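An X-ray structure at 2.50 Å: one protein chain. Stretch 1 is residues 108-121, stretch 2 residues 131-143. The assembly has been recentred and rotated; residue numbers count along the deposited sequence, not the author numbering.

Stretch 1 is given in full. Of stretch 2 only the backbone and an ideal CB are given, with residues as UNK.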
ATOM      1  N   ASP A 108      27.235  -8.285  17.651  1.00 35.49           N
ATOM      2  CA  ASP A 108      27.681  -7.639  18.871  1.00 33.89           C
ATOM      3  C   ASP A 108      26.445  -7.214  19.669  1.00 34.63           C
ATOM      4  O   ASP A 108      25.888  -6.141  19.445  1.00 36.79           O
ATOM      5  CB  ASP A 108      28.557  -6.427  18.532  1.00 34.75           C
ATOM      6  CG  ASP A 108      29.611  -6.734  17.466  1.00 38.33           C
ATOM      7  OD1 ASP A 108      30.296  -7.771  17.579  1.00 43.28           O
ATOM      8  OD2 ASP A 108      29.805  -5.905  16.551  1.00 40.94           O
ATOM      9  N   LEU A 109      25.998  -8.060  20.591  1.00 36.27           N
ATOM     10  CA  LEU A 109      24.745  -7.794  21.293  1.00 36.54           C
ATOM     11  C   LEU A 109      24.844  -7.053  22.619  1.00 38.17           C
ATOM     12  O   LEU A 109      23.821  -6.758  23.239  1.00 40.30           O
ATOM     13  CB  LEU A 109      23.896  -9.057  21.410  1.00 35.53           C
ATOM     14  CG  LEU A 109      23.357  -9.532  20.053  1.00 37.94           C
ATOM     15  CD1 LEU A 109      22.738 -10.901  20.155  1.00 42.68           C
ATOM     16  CD2 LEU A 109      22.340  -8.546  19.438  1.00 42.64           C
ATOM     17  N   ARG A 110      26.043  -6.593  22.961  1.00 39.97           N
ATOM     18  CA  ARG A 110      26.238  -5.814  24.191  1.00 39.96           C
ATOM     19  C   ARG A 110      25.451  -6.412  25.362  1.00 38.80           C
ATOM     20  O   ARG A 110      25.514  -7.615  25.627  1.00 36.69           O
ATOM     21  CB  ARG A 110      25.753  -4.375  23.992  1.00 40.37           C
ATOM     22  CG  ARG A 110      26.470  -3.552  22.932  1.00 43.34           C
ATOM     23  CD  ARG A 110      25.844  -2.154  22.888  1.00 47.50           C
ATOM     24  NE  ARG A 110      26.473  -1.247  21.929  1.00 45.15           N
ATOM     25  CZ  ARG A 110      27.192  -0.182  22.267  1.00 44.78           C
ATOM     26  NH1 ARG A 110      27.423   0.095  23.546  1.00 43.66           N
ATOM     27  NH2 ARG A 110      27.691   0.604  21.324  1.00 41.78           N
ATOM     28  N   GLY A 111      24.722  -5.545  26.063  1.00 38.12           N
ATOM     29  CA  GLY A 111      23.775  -5.968  27.088  1.00 38.39           C
ATOM     30  C   GLY A 111      22.359  -5.952  26.539  1.00 38.84           C
ATOM     31  O   GLY A 111      21.492  -5.258  27.060  1.00 39.01           O
ATOM     32  N   TYR A 112      22.175  -6.563  25.375  1.00 39.60           N
ATOM     33  CA  TYR A 112      20.852  -6.686  24.778  1.00 41.50           C
ATOM     34  C   TYR A 112      20.262  -8.095  24.919  1.00 39.85           C
ATOM     35  O   TYR A 112      20.997  -9.073  24.915  1.00 40.88           O
ATOM     36  CB  TYR A 112      20.885  -6.228  23.324  1.00 42.66           C
ATOM     37  CG  TYR A 112      20.699  -4.732  23.173  1.00 48.77           C
ATOM     38  CD1 TYR A 112      19.465  -4.140  23.450  1.00 57.79           C
ATOM     39  CD2 TYR A 112      21.760  -3.904  22.796  1.00 46.50           C
ATOM     40  CE1 TYR A 112      19.271  -2.772  23.302  1.00 60.06           C
ATOM     41  CE2 TYR A 112      21.576  -2.534  22.635  1.00 52.70           C
ATOM     42  CZ  TYR A 112      20.326  -1.973  22.893  1.00 59.52           C
ATOM     43  OH  TYR A 112      20.120  -0.617  22.750  1.00 50.79           O
ATOM     44  N   ASP A 113      18.971  -8.175  25.228  1.00 39.68           N
ATOM     45  CA  ASP A 113      18.311  -9.459  25.469  1.00 38.91           C
ATOM     46  C   ASP A 113      17.303  -9.823  24.376  1.00 38.94           C
ATOM     47  O   ASP A 113      16.873 -10.975  24.313  1.00 38.66           O
ATOM     48  CB  ASP A 113      17.592  -9.448  26.817  1.00 39.32           C
ATOM     49  CG  ASP A 113      18.550  -9.539  27.999  1.00 47.12           C
ATOM     50  OD1 ASP A 113      19.483 -10.373  27.948  1.00 43.71           O
ATOM     51  OD2 ASP A 113      18.301  -8.850  29.019  1.00 39.27           O
ATOM     52  N   HIS A 114      16.797  -8.815  23.661  1.00 36.77           N
ATOM     53  CA  HIS A 114      15.795  -9.030  22.595  1.00 39.06           C
ATOM     54  C   HIS A 114      16.191  -8.462  21.245  1.00 37.98           C
ATOM     55  O   HIS A 114      17.139  -7.669  21.148  1.00 37.00           O
ATOM     56  CB  HIS A 114      14.412  -8.494  22.982  1.00 34.59           C
ATOM     57  CG  HIS A 114      13.826  -9.157  24.189  1.00 42.56           C
ATOM     58  ND1 HIS A 114      14.194  -8.819  25.477  1.00 44.68           N
ATOM     59  CD2 HIS A 114      12.891 -10.129  24.305  1.00 40.91           C
ATOM     60  CE1 HIS A 114      13.541  -9.588  26.332  1.00 44.65           C
ATOM     61  NE2 HIS A 114      12.733 -10.380  25.647  1.00 45.69           N
HETATM   62  N   MSE A 115      15.402  -8.823  20.229  1.00 39.09           N
HETATM   63  CA  MSE A 115      15.631  -8.434  18.849  1.00 38.17           C
HETATM   64  C   MSE A 115      14.306  -7.998  18.256  1.00 42.08           C
HETATM   65  O   MSE A 115      13.244  -8.455  18.680  1.00 45.68           O
HETATM   66  CB  MSE A 115      16.082  -9.642  18.043  1.00 37.99           C
HETATM   67  CG  MSE A 115      17.268 -10.381  18.605  1.00 43.67           C
HETATM   68 SE   MSE A 115      19.002  -9.825  17.908  0.50 39.93          SE
HETATM   69  CE  MSE A 115      19.273  -8.279  19.029  1.00 51.65           C
ATOM     70  N   VAL A 116      14.360  -7.133  17.249  1.00 42.89           N
ATOM     71  CA  VAL A 116      13.205  -6.894  16.416  1.00 41.03           C
ATOM     72  C   VAL A 116      13.361  -7.806  15.183  1.00 42.26           C
ATOM     73  O   VAL A 116      14.470  -7.925  14.653  1.00 40.46           O
ATOM     74  CB  VAL A 116      13.079  -5.401  16.032  1.00 41.34           C
ATOM     75  CG1 VAL A 116      11.894  -5.179  15.040  1.00 38.29           C
ATOM     76  CG2 VAL A 116      12.858  -4.582  17.256  1.00 33.55           C
ATOM     77  N   VAL A 117      12.372  -8.675  14.965  1.00 40.85           N
ATOM     78  CA  VAL A 117      12.440  -9.647  13.877  1.00 42.76           C
ATOM     79  C   VAL A 117      11.423  -9.375  12.783  1.00 44.26           C
ATOM     80  O   VAL A 117      10.211  -9.449  13.008  1.00 43.14           O
ATOM     81  CB  VAL A 117      12.245 -11.096  14.344  1.00 43.90           C
ATOM     82  CG1 VAL A 117      12.345 -12.038  13.143  1.00 41.65           C
ATOM     83  CG2 VAL A 117      13.272 -11.473  15.399  1.00 40.32           C
ATOM     84  N   VAL A 118      11.920  -8.989  11.618  1.00 45.09           N
ATOM     85  CA  VAL A 118      11.073  -8.774  10.448  1.00 43.85           C
ATOM     86  C   VAL A 118      11.067 -10.002   9.544  1.00 45.33           C
ATOM     87  O   VAL A 118      12.120 -10.477   9.088  1.00 40.56           O
ATOM     88  CB  VAL A 118      11.538  -7.558   9.632  1.00 44.02           C
ATOM     89  CG1 VAL A 118      10.576  -7.330   8.478  1.00 41.28           C
ATOM     90  CG2 VAL A 118      11.628  -6.315  10.541  1.00 40.17           C
ATOM     91  N   ARG A 119       9.880 -10.569   9.371  1.00 47.90           N
ATOM     92  CA  ARG A 119       9.702 -11.708   8.481  1.00 47.63           C
ATOM     93  C   ARG A 119       8.890 -11.315   7.276  1.00 46.82           C
ATOM     94  O   ARG A 119       7.779 -10.820   7.406  1.00 45.42           O
ATOM     95  CB  ARG A 119       9.005 -12.843   9.194  1.00 46.14           C
ATOM     96  CG  ARG A 119       9.924 -13.601  10.113  1.00 45.87           C
ATOM     97  CD  ARG A 119       9.157 -14.718  10.782  1.00 39.23           C
ATOM     98  NE  ARG A 119       9.991 -15.482  11.695  1.00 47.04           N
ATOM     99  CZ  ARG A 119      10.072 -15.260  13.002  1.00 40.86           C
ATOM    100  NH1 ARG A 119       9.520 -14.182  13.555  1.00 44.05           N
ATOM    101  NH2 ARG A 119      10.872 -16.011  13.715  1.00 36.05           N
ATOM    102  N   ASN A 120       9.323 -11.804   6.130  1.00 47.30           N
ATOM    103  CA  ASN A 120       8.759 -11.371   4.877  1.00 47.48           C
ATOM    104  C   ASN A 120       8.603 -12.571   3.941  1.00 46.63           C
ATOM    105  O   ASN A 120       9.512 -13.384   3.810  1.00 53.12           O
ATOM    106  CB  ASN A 120       9.709 -10.342   4.292  1.00 48.35           C
ATOM    107  CG  ASN A 120       9.142  -9.636   3.127  1.00 49.37           C
ATOM    108  OD1 ASN A 120       7.944  -9.418   3.046  1.00 65.77           O
ATOM    109  ND2 ASN A 120      10.017  -9.115   2.298  1.00 72.74           N
ATOM    110  N   TYR A 121       7.395 -12.769   3.445  1.00 45.55           N
ATOM    111  CA  TYR A 121       7.073 -13.888   2.570  1.00 42.94           C
ATOM    112  C   TYR A 121       6.695 -13.358   1.192  1.00 43.68           C
ATOM    113  O   TYR A 121       5.723 -12.621   1.056  1.00 45.26           O
ATOM    114  CB  TYR A 121       5.891 -14.634   3.165  1.00 40.24           C
ATOM    115  CG  TYR A 121       6.157 -15.103   4.573  1.00 40.81           C
ATOM    116  CD1 TYR A 121       6.525 -16.427   4.832  1.00 38.84           C
ATOM    117  CD2 TYR A 121       6.013 -14.237   5.656  1.00 45.23           C
ATOM    118  CE1 TYR A 121       6.807 -16.856   6.119  1.00 40.79           C
ATOM    119  CE2 TYR A 121       6.201 -14.683   6.959  1.00 39.84           C
ATOM    120  CZ  TYR A 121       6.667 -15.975   7.177  1.00 44.52           C
ATOM    121  OH  TYR A 121       6.865 -16.436   8.462  1.00 38.09           O
ATOM    122  N   UNK A 131       9.791 -17.137  -1.684  1.00 41.09           N
ATOM    123  CA  UNK A 131      10.922 -16.696  -0.848  1.00 38.51           C
ATOM    124  C   UNK A 131      10.554 -16.401   0.606  1.00 38.35           C
ATOM    125  O   UNK A 131       9.464 -15.914   0.901  1.00 37.84           O
ATOM    126  CB  UNK A 131      11.547 -15.441  -1.461  1.00 38.51           C
ATOM    127  N   UNK A 132      11.489 -16.636   1.518  1.00 42.09           N
ATOM    128  CA  UNK A 132      11.259 -16.284   2.902  1.00 41.73           C
ATOM    129  C   UNK A 132      12.484 -15.604   3.496  1.00 44.64           C
ATOM    130  O   UNK A 132      13.590 -16.112   3.383  1.00 47.15           O
ATOM    131  CB  UNK A 132      10.890 -17.527   3.714  1.00 41.73           C
ATOM    132  N   UNK A 133      12.279 -14.436   4.108  1.00 44.94           N
ATOM    133  CA  UNK A 133      13.358 -13.664   4.699  1.00 42.70           C
ATOM    134  C   UNK A 133      13.076 -13.396   6.167  1.00 41.54           C
ATOM    135  O   UNK A 133      11.927 -13.269   6.575  1.00 45.45           O
ATOM    136  CB  UNK A 133      13.556 -12.348   3.944  1.00 42.70           C
ATOM    137  N   UNK A 134      14.111 -13.509   6.972  1.00 36.88           N
ATOM    138  CA  UNK A 134      14.024 -13.288   8.412  1.00 39.72           C
ATOM    139  C   UNK A 134      15.161 -12.355   8.800  1.00 40.07           C
ATOM    140  O   UNK A 134      16.330 -12.671   8.562  1.00 40.67           O
ATOM    141  CB  UNK A 134      14.091 -14.603   9.191  1.00 39.72           C
ATOM    142  N   UNK A 135      14.806 -11.123   9.147  1.00 40.83           N
ATOM    143  CA  UNK A 135      15.793 -10.072   9.363  1.00 42.01           C
ATOM    144  C   UNK A 135      15.769  -9.673  10.819  1.00 40.19           C
ATOM    145  O   UNK A 135      14.730  -9.272  11.332  1.00 42.97           O
ATOM    146  CB  UNK A 135      15.528  -8.863   8.464  1.00 42.01           C
ATOM    147  N   UNK A 136      16.845  -9.973  11.527  1.00 40.44           N
ATOM    148  CA  UNK A 136      16.872  -9.801  12.981  1.00 37.65           C
ATOM    149  C   UNK A 136      17.713  -8.587  13.380  1.00 39.42           C
ATOM    150  O   UNK A 136      18.930  -8.554  13.116  1.00 38.32           O
ATOM    151  CB  UNK A 136      17.419 -11.061  13.654  1.00 37.65           C
ATOM    152  N   UNK A 137      17.065  -7.588  13.991  1.00 37.73           N
ATOM    153  CA  UNK A 137      17.751  -6.373  14.411  1.00 37.83           C
ATOM    154  C   UNK A 137      17.922  -6.276  15.903  1.00 41.94           C
ATOM    155  O   UNK A 137      16.968  -6.453  16.648  1.00 48.57           O
ATOM    156  CB  UNK A 137      16.992  -5.143  13.910  1.00 37.83           C
ATOM    157  N   UNK A 138      19.085  -5.796  16.322  1.00 41.39           N
ATOM    158  CA  UNK A 138      19.257  -5.263  17.651  1.00 35.89           C
ATOM    159  C   UNK A 138      18.317  -4.061  17.856  1.00 40.19           C
ATOM    160  O   UNK A 138      18.131  -3.237  16.955  1.00 42.24           O
ATOM    161  CB  UNK A 138      20.716  -4.865  17.880  1.00 35.89           C
ATOM    162  N   UNK A 139      17.762  -3.930  19.053  1.00 41.57           N
ATOM    163  CA  UNK A 139      16.655  -3.002  19.267  1.00 42.73           C
ATOM    164  C   UNK A 139      16.934  -1.576  18.825  1.00 43.72           C
ATOM    165  O   UNK A 139      16.066  -0.919  18.266  1.00 42.89           O
ATOM    166  CB  UNK A 139      16.279  -2.995  20.750  1.00 42.73           C
ATOM    167  N   UNK A 140      18.094  -1.048  19.190  1.00 46.28           N
ATOM    168  CA  UNK A 140      18.436   0.327  18.831  1.00 46.14           C
ATOM    169  C   UNK A 140      18.647   0.551  17.328  1.00 44.81           C
ATOM    170  O   UNK A 140      18.906   1.662  16.910  1.00 46.72           O
ATOM    171  CB  UNK A 140      19.703   0.741  19.582  1.00 46.14           C
ATOM    172  N   UNK A 141      18.677  -0.517  16.539  1.00 46.84           N
ATOM    173  CA  UNK A 141      19.033  -0.409  15.118  1.00 47.06           C
ATOM    174  C   UNK A 141      17.859  -0.792  14.228  1.00 47.33           C
ATOM    175  O   UNK A 141      18.021  -1.471  13.214  1.00 48.20           O
ATOM    176  CB  UNK A 141      20.239  -1.294  14.799  1.00 47.06           C
ATOM    177  N   UNK A 142      16.664  -0.547  14.730  1.00 46.09           N
ATOM    178  CA  UNK A 142      15.489  -0.899  13.990  1.00 47.61           C
ATOM    179  C   UNK A 142      14.663   0.346  13.773  1.00 47.26           C
ATOM    180  O   UNK A 142      14.511   1.140  14.697  1.00 46.23           O
ATOM    181  CB  UNK A 142      14.685  -1.983  14.711  1.00 47.61           C
ATOM    182  N   UNK A 143      14.331   0.621  12.515  1.00 44.54           N
ATOM    183  CA  UNK A 143      13.403   1.694  12.197  1.00 45.23           C
ATOM    184  C   UNK A 143      12.641   1.312  10.954  1.00 45.66           C
ATOM    185  O   UNK A 143      13.232   0.866  10.001  1.00 50.61           O
ATOM    186  CB  UNK A 143      14.129   3.028  12.007  1.00 45.23           C
TER

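Strand 114-121 and the strand that already runs through 131 at the start of stretch 2 run antiparallel, so side chains of stretch 2 alternate between the face carrying Val117, Arg119 and Tyr121 and the face carrying Val116, Val118 and Asn120.

Position 131 has no atom of stretch 1 within 5.5 Å of its ideal CB, so stretch 1 sets little preference; it is Gln131.

At 132 the ideal CB lies 4.6 Å from Tyr121 CD1, with Arg119 on the same face. An aromatic or a long side chain with an acceptor would suit. Tyr132 does both: its CD1 lies 3.3 Å from Tyr121 CE1, the rings oblique, and its OH accepts a hydrogen bond from Arg119 NE at 3.2 Å.

Position 133 sits opposite Asn120 in a hydrogen-bonded pair, its N 3.0 Å from Asn120 O. Extended angles (-124/139) favour a beta-branched residue, and Thr133 is one.

Position 134 has its ideal CB 4.4 Å from Arg119 CG, so an acid or a flexible polar chain fits. Glu134 lays its CG over one face of the Arg119 guanidinium; OE1, 4.0 Å from Arg119 NH2, adds only charge attraction, but accepts a hydrogen bond from Tyr132 OH.

At 135 the backbone N donates to Val118 O at 2.8 Å. The ideal CB of 135 is 3.8 Å from Val118 O. Small or beta-branched residues would serve; Ser135 is found.

Position 136 faces Val117 CG2 and Met115 SE, which invites an apolar residue or a long chain with an aliphatic stem. Arg136 places its guanidinium face over Val117 CG2 and forms a salt bridge, NH1 to Glu134 OE2, at a very short 2.4 Å.

Position 137 shares a face with Val116 and Val118; a medium-sized or aromatic residue would suit. His137 brings CE1 to 4.2 Å from Val118 CG2.

At 138 the CB points away overall, yet Met115, Leu109 and Tyr112 surround it, and the carbonyl of Asp108 lies farther out. A long chain ending in a donor is apt. Arg138 passes CG over the Tyr112 ring, donates from NH1 to Asp108 O at 2.7 Å, and bridges to 140.

Position 139, its ideal CB 3.9 Å from Tyr112 CE1, suits an apolar residue: Leu139.

Position 140, near Tyr112 OH, could hold many polar residues. Asp140 receives Arg138 NE at OD1, 3.0 Å away.

Position 141 is out of reach: Lys141.

Position 142 points toward Val116, asking for a large apolar group. Phe142 takes Val116 CG1 over its ring face, 3.3 Å from the centroid.

Position 143, also out of reach, is Arg143.

Stretch 2 (131-143) QYTESRHRLDKFR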
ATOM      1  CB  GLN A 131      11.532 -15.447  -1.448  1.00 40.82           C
ATOM      2  CG  GLN A 131      12.565 -14.783  -0.549  1.00 39.40           C
ATOM      3  CD  GLN A 131      13.178 -13.605  -1.234  1.00 49.08           C
ATOM      4  OE1 GLN A 131      12.753 -13.247  -2.336  1.00 48.32           O
ATOM      5  NE2 GLN A 131      14.298 -13.118  -0.695  1.00 46.38           N
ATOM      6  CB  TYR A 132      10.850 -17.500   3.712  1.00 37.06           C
ATOM      7  CG  TYR A 132      11.056 -17.337   5.212  1.00 43.68           C
ATOM      8  CD1 TYR A 132      10.107 -16.713   6.016  1.00 42.84           C
ATOM      9  CD2 TYR A 132      12.157 -17.879   5.834  1.00 36.16           C
ATOM     10  CE1 TYR A 132      10.342 -16.499   7.374  1.00 30.26           C
ATOM     11  CE2 TYR A 132      12.377 -17.720   7.211  1.00 40.16           C
ATOM     12  CZ  TYR A 132      11.484 -17.017   7.972  1.00 48.63           C
ATOM     13  OH  TYR A 132      11.696 -16.914   9.353  1.00 41.76           O
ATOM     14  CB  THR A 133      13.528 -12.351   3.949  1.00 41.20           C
ATOM     15  OG1 THR A 133      13.672 -12.643   2.557  1.00 54.62           O
ATOM     16  CG2 THR A 133      14.775 -11.598   4.409  1.00 52.08           C
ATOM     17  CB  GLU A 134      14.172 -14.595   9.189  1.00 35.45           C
ATOM     18  CG  GLU A 134      14.158 -14.350  10.682  1.00 43.47           C
ATOM     19  CD  GLU A 134      14.440 -15.584  11.515  1.00 48.12           C
ATOM     20  OE1 GLU A 134      13.935 -16.677  11.172  1.00 46.05           O
ATOM     21  OE2 GLU A 134      15.027 -15.421  12.609  1.00 54.75           O
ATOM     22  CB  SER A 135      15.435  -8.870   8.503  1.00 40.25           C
ATOM     23  OG  SER A 135      16.533  -7.997   8.373  1.00 50.44           O
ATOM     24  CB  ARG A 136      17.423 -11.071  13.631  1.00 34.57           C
ATOM     25  CG  ARG A 136      16.764 -12.325  13.083  1.00 41.99           C
ATOM     26  CD  ARG A 136      17.269 -13.604  13.749  1.00 38.97           C
ATOM     27  NE  ARG A 136      16.972 -13.651  15.176  1.00 40.45           N
ATOM     28  CZ  ARG A 136      15.869 -14.181  15.703  1.00 41.95           C
ATOM     29  NH1 ARG A 136      14.927 -14.671  14.906  1.00 36.39           N
ATOM     30  NH2 ARG A 136      15.705 -14.212  17.029  1.00 34.98           N
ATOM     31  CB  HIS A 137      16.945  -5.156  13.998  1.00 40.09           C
ATOM     32  CG  HIS A 137      16.681  -5.076  12.531  1.00 40.90           C
ATOM     33  ND1 HIS A 137      15.768  -5.890  11.897  1.00 40.28           N
ATOM     34  CD2 HIS A 137      17.172  -4.244  11.580  1.00 43.83           C
ATOM     35  CE1 HIS A 137      15.725  -5.581  10.611  1.00 43.12           C
ATOM     36  NE2 HIS A 137      16.548  -4.568  10.399  1.00 44.56           N
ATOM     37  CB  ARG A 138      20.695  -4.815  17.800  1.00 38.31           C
ATOM     38  CG  ARG A 138      21.213  -4.870  19.232  1.00 28.44           C
ATOM     39  CD  ARG A 138      22.702  -4.631  19.213  1.00 31.74           C
ATOM     40  NE  ARG A 138      23.038  -3.219  19.023  1.00 27.94           N
ATOM     41  CZ  ARG A 138      24.269  -2.724  19.144  1.00 33.88           C
ATOM     42  NH1 ARG A 138      25.294  -3.526  19.439  1.00 36.49           N
ATOM     43  NH2 ARG A 138      24.485  -1.435  18.916  1.00 30.26           N
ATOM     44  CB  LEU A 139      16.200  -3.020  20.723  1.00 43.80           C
ATOM     45  CG  LEU A 139      15.339  -4.231  21.050  1.00 43.32           C
ATOM     46  CD1 LEU A 139      16.191  -5.456  20.951  1.00 57.10           C
ATOM     47  CD2 LEU A 139      14.748  -4.105  22.444  1.00 36.14           C
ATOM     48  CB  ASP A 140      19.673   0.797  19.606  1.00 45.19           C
ATOM     49  CG  ASP A 140      20.937   0.036  19.215  1.00 52.22           C
ATOM     50  OD1 ASP A 140      20.873  -1.206  19.060  1.00 54.32           O
ATOM     51  OD2 ASP A 140      21.989   0.688  19.031  1.00 55.31           O
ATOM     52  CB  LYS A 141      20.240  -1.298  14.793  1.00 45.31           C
ATOM     53  CG  LYS A 141      21.545  -0.833  15.429  1.00 48.77           C
ATOM     54  CD  LYS A 141      21.908   0.563  14.963  1.00 57.03           C
ATOM     55  CE  LYS A 141      23.065   1.118  15.764  1.00 61.39           C
ATOM     56  NZ  LYS A 141      23.684   2.254  15.053  1.00 65.97           N
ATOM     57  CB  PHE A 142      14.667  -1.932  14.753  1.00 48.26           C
ATOM     58  CG  PHE A 142      13.413  -2.300  14.053  1.00 43.35           C
ATOM     59  CD1 PHE A 142      13.474  -3.010  12.878  1.00 40.74           C
ATOM     60  CD2 PHE A 142      12.218  -1.683  14.395  1.00 46.36           C
ATOM     61  CE1 PHE A 142      12.317  -3.237  12.123  1.00 44.87           C
ATOM     62  CE2 PHE A 142      11.077  -1.857  13.624  1.00 44.65           C
ATOM     63  CZ  PHE A 142      11.121  -2.645  12.498  1.00 39.06           C
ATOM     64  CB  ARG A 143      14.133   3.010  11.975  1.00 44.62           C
ATOM     65  CG  ARG A 143      13.234   4.175  11.541  1.00 43.83           C
ATOM     66  CD  ARG A 143      14.020   5.493  11.527  1.00 45.24           C
ATOM     67  NE  ARG A 143      13.235   6.616  11.024  1.00 62.78           N
ATOM     68  CZ  ARG A 143      13.190   7.003   9.746  1.00 67.86           C
ATOM     69  NH1 ARG A 143      13.903   6.374   8.816  1.00 62.04           N
ATOM     70  NH2 ARG A 143      12.417   8.025   9.394  1.00 68.68           N
TER
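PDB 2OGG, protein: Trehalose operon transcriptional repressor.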